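Local coordinates for protein separin (PDB 5U1T) that cleaves the SCC1 subunit of cohesin as a caspase-like cysteine protease at the onset of anaphase, and is held inactive by securin for most of the cell cycle, at residues 409-414 with 443-448; 456-461 with 478-483; 801-806 with 1085-1090. All coordinates share one frame; numbering follows the deposited sequence.

Contact 1 of 3, residues 409-414 with 443-448; sequences SFLLKT and SSAQSA
L411 lays the fork of its side chain over the end of helix 431-444, where S444 and A445 lie. Its CD2 methyl sits 3.7 Å from A445 CA and touches the A445 methyl as well. The other branch, CD1, comes within 3.8 Å of S444 OG. The reach depends on the first torsion: CG stands anti to the backbone N (chi1 -176°), and the fork extends from helix 408-425 toward the other segment. A445 is the first residue to leave helical backbone angles, so L411 packs where the chain turns off toward helix 448-458. I454 of that helix and F441 of helix 431-444 also touch L411. The S444 hydroxyl finds its main polar partner in its own helix, a hydrogen bond with F441 O. One turn on from F410, T414 OG1 donates to F410 O at 2.8 Å. It comes from above the carbonyl plane, and T414 N reaches the same oxygen from the opposite face. No hydrogen bond joins the two segments. The contact is van der Waals packing of a leucine against an alanine and a serine hydroxyl, with the polar groups of S444 and T414 bonded within their own helices.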
loop_
_atom_site.group_PDB
_atom_site.type_symbol
_atom_site.label_atom_id
_atom_site.label_comp_id
_atom_site.label_asym_id
_atom_site.label_seq_id
_atom_site.Cartn_x
_atom_site.Cartn_y
_atom_site.Cartn_z
ATOM N N SER A 409 31.440 -13.103 40.873
ATOM C CA SER A 409 31.192 -14.327 41.622
ATOM C C SER A 409 29.810 -14.328 42.245
ATOM O O SER A 409 29.063 -15.297 42.107
ATOM C CB SER A 409 32.247 -14.528 42.700
ATOM O OG SER A 409 33.506 -14.760 42.105
ATOM N N PHE A 410 29.456 -13.241 42.919
ATOM C CA PHE A 410 28.104 -13.120 43.459
ATOM C C PHE A 410 27.027 -13.175 42.376
ATOM O O PHE A 410 25.964 -13.753 42.587
ATOM C CB PHE A 410 27.968 -11.835 44.267
ATOM C CG PHE A 410 28.395 -11.980 45.681
ATOM C CD1 PHE A 410 27.497 -12.423 46.643
ATOM C CD2 PHE A 410 29.701 -11.702 46.056
ATOM C CE1 PHE A 410 27.893 -12.570 47.969
ATOM C CE2 PHE A 410 30.111 -11.847 47.384
ATOM C CZ PHE A 410 29.206 -12.284 48.342
ATOM N N LEU A 411 27.304 -12.586 41.216
ATOM C CA LEU A 411 26.309 -12.538 40.153
ATOM C C LEU A 411 26.108 -13.932 39.592
ATOM O O LEU A 411 24.975 -14.351 39.359
ATOM C CB LEU A 411 26.716 -11.566 39.041
ATOM C CG LEU A 411 25.678 -11.391 37.934
ATOM C CD1 LEU A 411 24.391 -10.858 38.531
ATOM C CD2 LEU A 411 26.188 -10.471 36.835
ATOM N N LEU A 412 27.205 -14.654 39.377
ATOM C CA LEU A 412 27.095 -16.044 38.958
ATOM C C LEU A 412 26.320 -16.820 40.015
ATOM O O LEU A 412 25.464 -17.642 39.688
ATOM C CB LEU A 412 28.468 -16.668 38.720
ATOM C CG LEU A 412 29.108 -16.372 37.363
ATOM C CD1 LEU A 412 30.568 -16.788 37.353
ATOM C CD2 LEU A 412 28.350 -17.067 36.256
ATOM N N LYS A 413 26.576 -16.531 41.284
ATOM C CA LYS A 413 25.846 -17.225 42.335
ATOM C C LYS A 413 24.363 -16.842 42.302
ATOM O O LYS A 413 23.484 -17.665 42.542
ATOM C CB LYS A 413 26.455 -16.934 43.710
ATOM C CG LYS A 413 26.278 -18.087 44.690
ATOM C CD LYS A 413 26.574 -17.689 46.118
ATOM C CE LYS A 413 26.416 -18.886 47.088
ATOM N NZ LYS A 413 25.057 -19.527 46.965
ATOM N N THR A 414 24.095 -15.588 41.979
ATOM C CA THR A 414 22.730 -15.098 41.859
ATOM C C THR A 414 21.960 -15.786 40.723
ATOM O O THR A 414 20.881 -16.338 40.949
ATOM C CB THR A 414 22.727 -13.577 41.635
ATOM O OG1 THR A 414 23.324 -12.934 42.773
ATOM C CG2 THR A 414 21.295 -13.050 41.406
ATOM N N SER A 443 22.600 -6.930 32.462
ATOM C CA SER A 443 22.896 -5.514 32.520
ATOM C C SER A 443 23.922 -5.167 33.596
ATOM O O SER A 443 24.721 -4.257 33.411
ATOM C CB SER A 443 21.614 -4.734 32.763
ATOM O OG SER A 443 20.711 -4.938 31.688
ATOM N N SER A 444 23.910 -5.894 34.712
ATOM C CA SER A 444 24.769 -5.553 35.839
ATOM C C SER A 444 26.177 -6.150 35.703
ATOM O O SER A 444 27.114 -5.700 36.371
ATOM C CB SER A 444 24.118 -6.002 37.150
ATOM O OG SER A 444 23.884 -7.401 37.164
ATOM N N ALA A 445 26.324 -7.137 34.818
ATOM C CA ALA A 445 27.602 -7.821 34.636
ATOM C C ALA A 445 28.701 -6.853 34.194
ATOM O O ALA A 445 28.451 -5.936 33.406
ATOM C CB ALA A 445 27.458 -8.956 33.635
ATOM N N GLN A 446 29.915 -7.098 34.685
ATOM C CA GLN A 446 31.043 -6.170 34.601
ATOM C C GLN A 446 31.779 -6.046 33.278
ATOM O O GLN A 446 32.645 -5.182 33.146
ATOM C CB GLN A 446 32.097 -6.563 35.631
ATOM C CG GLN A 446 31.537 -7.094 36.909
ATOM C CD GLN A 446 31.112 -5.976 37.818
ATOM O OE1 GLN A 446 30.555 -4.973 37.387
ATOM N NE2 GLN A 446 31.402 -6.126 39.077
ATOM N N SER A 447 31.506 -6.924 32.323
ATOM C CA SER A 447 32.230 -6.878 31.062
ATOM C C SER A 447 31.430 -7.606 30.019
ATOM O O SER A 447 30.389 -8.169 30.328
ATOM C CB SER A 447 33.628 -7.494 31.184
ATOM O OG SER A 447 33.604 -8.906 31.036
ATOM N N ALA A 448 31.920 -7.592 28.788
ATOM C CA ALA A 448 31.202 -8.196 27.683
ATOM C C ALA A 448 31.198 -9.703 27.831
ATOM O O ALA A 448 30.168 -10.343 27.652
ATOM C CB ALA A 448 31.816 -7.792 26.355
#

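Contact 2 of 3, residues 456-461 with 478-483; sequences SCLFNV and QNAFIH
L458 turns its CG anti to the backbone N (chi1 177°), on the side of helix 470-485, and chi2 of -62° then sets CD1 against A480. F459, the next residue, also has its CG anti to the backbone N (chi1 -161°). Its bond from the backbone does not aim at the helix, but the ring end comes closer. The two side chains thus arrive together at one small target, the methyl of A480. L458 CD1 lies 4.3 Å from A480 CB. The F459 ring meets the same methyl with its edge: CB lies near the ring plane, 4.5 Å from CD1. Both approaches are loose, and the CA atoms of F459 and A480 are 7.5 Å apart.

The last turn of helix 448-458 is weakly bonded, and F459 is the centre of an inverse gamma turn, with a weak bond of 2.8 Å from N460 N to L458 O. The turn is consistent with both side chains reaching the same helix, L458 aimed at it and F459 arriving by its ring. In helix 470-485, I482 N is bonded to Q478 O at 2.9 Å, and the helix widens into a pi-type turn at 481-483.

Other residues fill in around the pair. The F459 ring also meets the rings of F455 and F496 and packs on M503, L504 and L507 of helix 501-509. L458 touches T434 and F438 of helix 431-444 and F476 of helix 470-485.

No hydrogen bond or charge pair crosses between the segments, and all three touching residues are buried. The chemistry is that of a hydrophobic core between helices: a leucine branch and an aromatic edge share one alanine methyl, and dispersion and the exclusion of water probably supply the attraction.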
loop_
_atom_site.group_PDB
_atom_site.type_symbol
_atom_site.label_atom_id
_atom_site.label_comp_id
_atom_site.label_asym_id
_atom_site.label_seq_id
_atom_site.Cartn_x
_atom_site.Cartn_y
_atom_site.Cartn_z
ATOM N N SER A 456 24.251 -17.487 29.529
ATOM C CA SER A 456 24.255 -18.906 29.265
ATOM C C SER A 456 23.647 -19.717 30.377
ATOM O O SER A 456 23.293 -20.856 30.189
ATOM C CB SER A 456 25.676 -19.371 29.043
ATOM O OG SER A 456 25.767 -20.140 27.887
ATOM N N CYS A 457 23.558 -19.131 31.552
ATOM C CA CYS A 457 22.840 -19.722 32.639
ATOM C C CYS A 457 21.372 -19.709 32.332
ATOM O O CYS A 457 20.650 -20.547 32.799
ATOM C CB CYS A 457 23.116 -18.968 33.928
ATOM S SG CYS A 457 24.818 -18.995 34.487
ATOM N N LEU A 458 20.921 -18.764 31.531
ATOM C CA LEU A 458 19.517 -18.705 31.212
ATOM C C LEU A 458 19.240 -19.386 29.902
ATOM O O LEU A 458 18.262 -20.054 29.756
ATOM C CB LEU A 458 19.068 -17.259 31.146
ATOM C CG LEU A 458 17.650 -16.867 30.763
ATOM C CD1 LEU A 458 17.356 -17.321 29.363
ATOM C CD2 LEU A 458 16.610 -17.361 31.719
ATOM N N PHE A 459 20.104 -19.207 28.932
ATOM C CA PHE A 459 19.878 -19.853 27.656
ATOM C C PHE A 459 20.414 -21.256 27.782
ATOM O O PHE A 459 21.550 -21.557 27.408
ATOM C CB PHE A 459 20.519 -19.076 26.510
ATOM C CG PHE A 459 19.967 -19.423 25.172
ATOM C CD1 PHE A 459 18.735 -18.946 24.779
ATOM C CD2 PHE A 459 20.678 -20.234 24.306
ATOM C CE1 PHE A 459 18.207 -19.263 23.526
ATOM C CE2 PHE A 459 20.165 -20.559 23.052
ATOM C CZ PHE A 459 18.928 -20.075 22.667
ATOM N N ASN A 460 19.562 -22.105 28.342
ATOM C CA ASN A 460 19.938 -23.449 28.777
ATOM C C ASN A 460 18.743 -24.365 28.634
ATOM O O ASN A 460 17.661 -24.039 29.114
ATOM C CB ASN A 460 20.444 -23.415 30.241
ATOM C CG ASN A 460 20.826 -24.790 30.781
ATOM O OD1 ASN A 460 19.992 -25.499 31.356
ATOM N ND2 ASN A 460 22.103 -25.149 30.633
ATOM N N VAL A 461 18.940 -25.508 27.985
ATOM C CA VAL A 461 17.837 -26.410 27.673
ATOM C C VAL A 461 17.012 -26.927 28.875
ATOM O O VAL A 461 15.820 -27.189 28.701
ATOM C CB VAL A 461 18.342 -27.627 26.879
ATOM C CG1 VAL A 461 19.106 -28.548 27.754
ATOM C CG2 VAL A 461 17.187 -28.370 26.263
ATOM N N GLN A 478 12.171 -16.005 21.995
ATOM C CA GLN A 478 12.024 -14.672 21.472
ATOM C C GLN A 478 12.205 -13.666 22.555
ATOM O O GLN A 478 12.822 -12.655 22.351
ATOM C CB GLN A 478 10.702 -14.496 20.775
ATOM C CG GLN A 478 10.882 -14.293 19.295
ATOM C CD GLN A 478 9.682 -14.709 18.533
ATOM O OE1 GLN A 478 8.569 -14.475 18.957
ATOM N NE2 GLN A 478 9.895 -15.340 17.409
ATOM N N ASN A 479 11.662 -13.953 23.717
ATOM C CA ASN A 479 11.841 -13.056 24.843
ATOM C C ASN A 479 13.290 -12.993 25.317
ATOM O O ASN A 479 13.768 -11.929 25.724
ATOM C CB ASN A 479 10.941 -13.466 25.987
ATOM C CG ASN A 479 9.567 -12.898 25.843
ATOM O OD1 ASN A 479 9.232 -11.903 26.478
ATOM N ND2 ASN A 479 8.761 -13.498 24.976
ATOM N N ALA A 480 13.987 -14.130 25.262
ATOM C CA ALA A 480 15.400 -14.177 25.636
ATOM C C ALA A 480 16.189 -13.356 24.632
ATOM O O ALA A 480 17.232 -12.782 24.943
ATOM C CB ALA A 480 15.912 -15.622 25.680
ATOM N N PHE A 481 15.675 -13.309 23.413
ATOM C CA PHE A 481 16.314 -12.532 22.367
ATOM C C PHE A 481 16.119 -11.036 22.580
ATOM O O PHE A 481 17.089 -10.275 22.641
ATOM C CB PHE A 481 15.769 -12.919 21.015
ATOM C CG PHE A 481 16.423 -12.196 19.892
ATOM C CD1 PHE A 481 15.925 -10.974 19.456
ATOM C CD2 PHE A 481 17.538 -12.729 19.273
ATOM C CE1 PHE A 481 16.520 -10.305 18.436
ATOM C CE2 PHE A 481 18.134 -12.052 18.231
ATOM C CZ PHE A 481 17.618 -10.834 17.814
ATOM N N ILE A 482 14.862 -10.623 22.658
ATOM C CA ILE A 482 14.539 -9.229 22.891
ATOM C C ILE A 482 15.177 -8.687 24.169
ATOM O O ILE A 482 15.823 -7.645 24.134
ATOM C CB ILE A 482 13.022 -9.019 22.963
ATOM C CG1 ILE A 482 12.417 -9.128 21.568
ATOM C CG2 ILE A 482 12.701 -7.671 23.551
ATOM C CD1 ILE A 482 10.964 -9.551 21.560
ATOM N N HIS A 483 15.021 -9.375 25.294
ATOM C CA HIS A 483 15.396 -8.760 26.568
ATOM C C HIS A 483 16.836 -9.012 27.017
ATOM O O HIS A 483 17.326 -8.324 27.918
ATOM C CB HIS A 483 14.460 -9.234 27.678
ATOM C CG HIS A 483 13.027 -8.863 27.461
ATOM N ND1 HIS A 483 12.410 -7.834 28.144
ATOM C CD2 HIS A 483 12.081 -9.387 26.644
ATOM C CE1 HIS A 483 11.151 -7.743 27.756
ATOM N NE2 HIS A 483 10.926 -8.672 26.845
#

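Contact 3 of 3, residues 801-806 with 1085-1090; sequences KIHIRI and KVLNNI
I806 and L1087 make the closest apolar contact between these two segments. They meet tip to tip, with I806 CD1 3.6 Å from L1087 CD1. In both residues the bond to CB points toward the other segment. In I806, CG1 lies between the backbone N and the carbonyl carbon (chi1 68°), and the chain then runs out extended to its CD1 methyl. The second contact is between a ring and a methyl. L1087 CD1 also approaches the H803 imidazole obliquely. A single leucine methyl thus serves both partners. The CA atoms of H803 and L1087 stay 10.4 Å apart, so the helices meet through extended side chains and not through close backbones. Hydrogen bonds run within each segment, not across. N1088 N and N1089 N both donate to K1085 O in the last part of helix 1075-1088, and R805 N donates to K801 O at 3.0 Å. The contact joins the C-terminal end of helix 782-805 to the last part of helix 1075-1088. Helix 756-775 flanks both: its V756 touches I806, and its I757 touches L1087. Helix 809-825 covers H803 through D811 and C812.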
loop_
_atom_site.group_PDB
_atom_site.type_symbol
_atom_site.label_atom_id
_atom_site.label_comp_id
_atom_site.label_asym_id
_atom_site.label_seq_id
_atom_site.Cartn_x
_atom_site.Cartn_y
_atom_site.Cartn_z
ATOM N N LYS A 801 -6.244 8.864 -14.064
ATOM C CA LYS A 801 -7.678 8.904 -14.237
ATOM C C LYS A 801 -8.213 10.331 -14.067
ATOM O O LYS A 801 -9.099 10.753 -14.815
ATOM C CB LYS A 801 -8.366 7.951 -13.255
ATOM C CG LYS A 801 -8.427 6.475 -13.683
ATOM C CD LYS A 801 -8.974 5.630 -12.520
ATOM C CE LYS A 801 -9.791 4.408 -12.973
ATOM N NZ LYS A 801 -10.589 3.767 -11.852
ATOM N N ILE A 802 -7.683 11.091 -13.117
ATOM C CA ILE A 802 -8.231 12.426 -12.870
ATOM C C ILE A 802 -7.940 13.346 -14.061
ATOM O O ILE A 802 -8.766 14.179 -14.443
ATOM C CB ILE A 802 -7.674 13.071 -11.577
ATOM C CG1 ILE A 802 -8.097 12.290 -10.331
ATOM C CG2 ILE A 802 -8.177 14.495 -11.420
ATOM C CD1 ILE A 802 -7.421 12.787 -9.056
ATOM N N HIS A 803 -6.775 13.160 -14.666
ATOM C CA HIS A 803 -6.358 13.974 -15.784
ATOM C C HIS A 803 -6.960 13.509 -17.124
ATOM O O HIS A 803 -7.029 14.287 -18.076
ATOM C CB HIS A 803 -4.831 14.011 -15.843
ATOM C CG HIS A 803 -4.211 14.797 -14.726
ATOM N ND1 HIS A 803 -3.841 16.118 -14.861
ATOM C CD2 HIS A 803 -3.918 14.459 -13.448
ATOM C CE1 HIS A 803 -3.335 16.554 -13.719
ATOM N NE2 HIS A 803 -3.373 15.567 -12.845
ATOM N N ILE A 804 -7.401 12.254 -17.194
ATOM C CA ILE A 804 -8.170 11.774 -18.341
ATOM C C ILE A 804 -9.536 12.417 -18.294
ATOM O O ILE A 804 -10.013 12.938 -19.295
ATOM C CB ILE A 804 -8.324 10.255 -18.350
ATOM C CG1 ILE A 804 -7.011 9.609 -18.757
ATOM C CG2 ILE A 804 -9.411 9.822 -19.306
ATOM C CD1 ILE A 804 -6.895 8.176 -18.328
ATOM N N ARG A 805 -10.149 12.414 -17.117
ATOM C CA ARG A 805 -11.440 13.049 -16.936
ATOM C C ARG A 805 -11.467 14.499 -17.429
ATOM O O ARG A 805 -12.446 14.921 -18.018
ATOM C CB ARG A 805 -11.851 13.000 -15.471
ATOM C CG ARG A 805 -13.018 13.892 -15.180
ATOM C CD ARG A 805 -13.388 13.883 -13.746
ATOM N NE ARG A 805 -14.571 13.062 -13.510
ATOM C CZ ARG A 805 -15.753 13.554 -13.163
ATOM N NH1 ARG A 805 -16.769 12.722 -12.950
ATOM N NH2 ARG A 805 -15.918 14.876 -13.026
ATOM N N ILE A 806 -10.408 15.272 -17.207
ATOM C CA ILE A 806 -10.427 16.651 -17.681
ATOM C C ILE A 806 -9.701 16.818 -19.010
ATOM O O ILE A 806 -9.472 17.940 -19.458
ATOM C CB ILE A 806 -9.809 17.623 -16.664
ATOM C CG1 ILE A 806 -8.307 17.370 -16.532
ATOM C CG2 ILE A 806 -10.534 17.523 -15.335
ATOM C CD1 ILE A 806 -7.662 18.263 -15.541
ATOM N N LYS A 1085 -5.582 26.108 -16.843
ATOM C CA LYS A 1085 -5.180 27.354 -16.198
ATOM C C LYS A 1085 -5.164 27.202 -14.668
ATOM O O LYS A 1085 -4.140 27.464 -14.027
ATOM C CB LYS A 1085 -6.105 28.497 -16.629
ATOM C CG LYS A 1085 -5.799 29.863 -16.023
ATOM C CD LYS A 1085 -4.587 30.540 -16.636
ATOM C CE LYS A 1085 -4.446 31.963 -16.085
ATOM N NZ LYS A 1085 -3.232 32.704 -16.553
ATOM N N VAL A 1086 -6.277 26.752 -14.088
ATOM C CA VAL A 1086 -6.393 26.639 -12.631
ATOM C C VAL A 1086 -5.343 25.709 -12.013
ATOM O O VAL A 1086 -4.639 26.098 -11.076
ATOM C CB VAL A 1086 -7.792 26.151 -12.215
ATOM C CG1 VAL A 1086 -7.806 25.786 -10.742
ATOM C CG2 VAL A 1086 -8.832 27.218 -12.514
ATOM N N LEU A 1087 -5.235 24.494 -12.548
ATOM C CA LEU A 1087 -4.283 23.508 -12.053
ATOM C C LEU A 1087 -2.836 23.985 -12.141
ATOM O O LEU A 1087 -1.959 23.453 -11.452
ATOM C CB LEU A 1087 -4.440 22.188 -12.810
ATOM C CG LEU A 1087 -5.522 21.246 -12.268
ATOM C CD1 LEU A 1087 -5.683 20.036 -13.159
ATOM C CD2 LEU A 1087 -5.211 20.799 -10.842
ATOM N N ASN A 1088 -2.588 25.035 -12.891
ATOM C CA ASN A 1088 -1.228 25.477 -13.128
ATOM C C ASN A 1088 -0.856 26.652 -12.237
ATOM O O ASN A 1088 0.299 26.908 -11.997
ATOM C CB ASN A 1088 -1.058 25.860 -14.588
ATOM C CG ASN A 1088 0.107 25.166 -15.244
ATOM O OD1 ASN A 1088 1.245 25.456 -14.954
ATOM N ND2 ASN A 1088 -0.179 24.257 -16.147
ATOM N N ASN A 1089 -1.845 27.370 -11.744
ATOM C CA ASN A 1089 -1.596 28.463 -10.822
ATOM C C ASN A 1089 -1.794 28.017 -9.368
ATOM O O ASN A 1089 -1.822 28.843 -8.449
ATOM C CB ASN A 1089 -2.491 29.649 -11.163
ATOM C CG ASN A 1089 -2.108 30.312 -12.492
ATOM O OD1 ASN A 1089 -2.631 29.965 -13.563
ATOM N ND2 ASN A 1089 -1.203 31.280 -12.424
ATOM N N ILE A 1090 -1.912 26.703 -9.173
ATOM C CA ILE A 1090 -1.975 26.103 -7.844
ATOM C C ILE A 1090 -0.705 26.344 -7.027
ATOM O O ILE A 1090 0.391 25.996 -7.464
ATOM C CB ILE A 1090 -2.188 24.573 -7.918
ATOM C CG1 ILE A 1090 -3.554 24.234 -8.516
ATOM C CG2 ILE A 1090 -2.038 23.949 -6.538
ATOM C CD1 ILE A 1090 -4.026 22.810 -8.197
#

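The three contacts follow one another along the chain, each closing before the next opens. Contacts 1 and 2 are neighbours, with centres 16 Å apart and nearest atoms about 4 Å apart. They lie along three successive helices, 431-444, 448-458 and 470-485, with helix 408-425 joining in at contact 1. Both join parts of the chain close in sequence, so they pack consecutive helices together. Contact 3 is remote, with its centre 68 Å from that of contact 1 and 59 Å from that of contact 2. It bridges 278 intervening residues and ties helix 782-805 to helix 1075-1088. All three are buried, and none lies near the probable active-site cysteine, C1497.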